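Local structure of sigma-C capsid protein (Avian reovirus, 2VRS) at residues I27-L30 with Q31-K35. The protein forms the trimeric fibre of the avian reovirus capsid, attaches the virion to host cells and induces apoptosis. Sequence-based numbering, arbitrary orientation.
Sequences ITDL and QDRVK
At the edge of the Arg33 guanidinium, in its plane, sits Asp29 OD2; Leu30 CD2 approaches the same group obliquely. The pair is an i to i+4 salt bridge on helix 3-38, the helix that each subunit contributes to the α-helical triple coiled coil of this fibre. Arg33 NH1 lies 3.1 Å from Asp29 OD2, which receives the N-H nearly straight (160°) on its syn lone pair, the side of the other oxygen. The carboxylate and guanidinium planes stand 50° apart, and a single N-H joins the two groups; this is not the paired, side-by-side geometry. Asp29 carries CG anti to its own backbone N (chi1 168°), which swings the carboxylate along the helix toward the next turn, while the Arg33 chain bends at chi3 to bring NH1 round to it. The guanidinium has a second acidic partner: NE forms a salt bridge with Glu38 of the third subunit, tying this intrahelical pair into the trimer.

Roughly half a turn round the helix, Ile27 and Gln31 make a second side-chain contact. The CG2 methyl of Ile27 rests against the amide end of Gln31, 3.8 Å from NE2, and a water bridges Gln31 OE1 (2.8 Å, the water donating) to Thr28 OG1. That hydroxyl also hydrogen-bonds Gly24 O, one turn earlier.

Ile27, Leu30 and Val34 are buried, each packing against its own counterpart in the third subunit; Leu30 meets its copy in the second as well. Along this stretch the backbone keeps regular i to i+4 bonds, among them Arg33 N to Asp29 O at 2.9 Å, and Val34 lays its CG2 methyl 3.3 Å from Leu30 O.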
loop_
_atom_site.group_PDB
_atom_site.type_symbol
_atom_site.label_atom_id
_atom_site.label_comp_id
_atom_site.label_asym_id
_atom_site.label_seq_id
_atom_site.Cartn_x
_atom_site.Cartn_y
_atom_site.Cartn_z
ATOM N N ILE C 27 -19.676 35.417 -40.255
ATOM C CA ILE C 27 -20.127 35.604 -38.884
ATOM C C ILE C 27 -20.894 34.354 -38.409
ATOM O O ILE C 27 -20.663 33.848 -37.283
ATOM C CB ILE C 27 -20.953 36.903 -38.711
ATOM C CG1 ILE C 27 -20.000 38.115 -38.712
ATOM C CG2 ILE C 27 -21.752 36.937 -37.410
ATOM C CD1 ILE C 27 -20.667 39.485 -38.868
ATOM N N THR C 28 -21.797 33.850 -39.259
ATOM C CA THR C 28 -22.548 32.652 -38.889
ATOM C C THR C 28 -21.651 31.436 -38.658
ATOM O O THR C 28 -21.871 30.707 -37.686
ATOM C CB THR C 28 -23.682 32.304 -39.899
ATOM O OG1 THR C 28 -24.504 33.457 -40.117
ATOM C CG2 THR C 28 -24.546 31.165 -39.340
ATOM N N ASP C 29 -20.678 31.216 -39.541
ATOM C CA ASP C 29 -19.667 30.162 -39.367
ATOM C C ASP C 29 -18.908 30.311 -38.041
ATOM O O ASP C 29 -18.745 29.327 -37.291
ATOM C CB ASP C 29 -18.681 30.147 -40.523
ATOM C CG ASP C 29 -17.444 29.268 -40.252
ATOM O OD1 ASP C 29 -17.557 28.025 -40.370
ATOM O OD2 ASP C 29 -16.345 29.815 -39.952
ATOM N N LEU C 30 -18.441 31.529 -37.742
ATOM C CA LEU C 30 -17.820 31.789 -36.427
ATOM C C LEU C 30 -18.743 31.499 -35.246
ATOM O O LEU C 30 -18.315 30.903 -34.241
ATOM C CB LEU C 30 -17.323 33.248 -36.345
ATOM C CG LEU C 30 -16.024 33.513 -37.089
ATOM C CD1 LEU C 30 -15.847 35.034 -37.239
ATOM C CD2 LEU C 30 -14.861 32.907 -36.326
ATOM N N GLN C 31 -20.005 31.921 -35.349
ATOM C CA GLN C 31 -20.965 31.737 -34.269
ATOM C C GLN C 31 -21.176 30.230 -34.005
ATOM O O GLN C 31 -21.185 29.796 -32.845
ATOM C CB GLN C 31 -22.294 32.403 -34.577
ATOM C CG GLN C 31 -22.283 33.900 -34.452
ATOM C CD GLN C 31 -23.532 34.520 -35.044
ATOM O OE1 GLN C 31 -24.205 33.915 -35.902
ATOM N NE2 GLN C 31 -23.873 35.707 -34.571
ATOM N N ASP C 32 -21.271 29.449 -35.082
ATOM C CA ASP C 32 -21.379 27.978 -34.969
ATOM C C ASP C 32 -20.138 27.358 -34.328
ATOM O O ASP C 32 -20.249 26.495 -33.435
ATOM C CB ASP C 32 -21.614 27.353 -36.339
ATOM C CG ASP C 32 -23.037 27.565 -36.844
ATOM O OD1 ASP C 32 -23.937 27.948 -36.049
ATOM O OD2 ASP C 32 -23.247 27.331 -38.049
ATOM N N ARG C 33 -18.964 27.804 -34.779
ATOM C CA ARG C 33 -17.699 27.324 -34.231
ATOM C C ARG C 33 -17.543 27.665 -32.744
ATOM O O ARG C 33 -17.067 26.825 -31.959
ATOM C CB ARG C 33 -16.525 27.821 -35.069
ATOM C CG ARG C 33 -16.467 27.140 -36.412
ATOM C CD ARG C 33 -15.545 27.808 -37.382
ATOM N NE ARG C 33 -14.123 27.737 -37.066
ATOM C CZ ARG C 33 -13.215 28.459 -37.716
ATOM N NH1 ARG C 33 -13.620 29.301 -38.675
ATOM N NH2 ARG C 33 -11.928 28.364 -37.414
ATOM N N VAL C 34 -17.953 28.873 -32.356
ATOM C CA VAL C 34 -17.848 29.330 -30.959
ATOM C C VAL C 34 -18.897 28.609 -30.106
ATOM O O VAL C 34 -18.640 28.285 -28.946
ATOM C CB VAL C 34 -17.930 30.884 -30.859
ATOM C CG1 VAL C 34 -18.175 31.371 -29.429
ATOM C CG2 VAL C 34 -16.667 31.493 -31.448
ATOM N N LYS C 35 -20.059 28.321 -30.695
ATOM C CA LYS C 35 -21.084 27.511 -29.998
ATOM C C LYS C 35 -20.542 26.110 -29.676
ATOM O O LYS C 35 -20.722 25.608 -28.562
ATOM C CB LYS C 35 -22.356 27.388 -30.860
ATOM C CG LYS C 35 -23.512 26.620 -30.185
ATOM C CD LYS C 35 -24.168 27.395 -29.044
ATOM C CE LYS C 35 -25.256 28.340 -29.524
ATOM N NZ LYS C 35 -25.675 29.251 -28.420
HETATM O O HOH W 1 -25.700 34.734 -38.087
#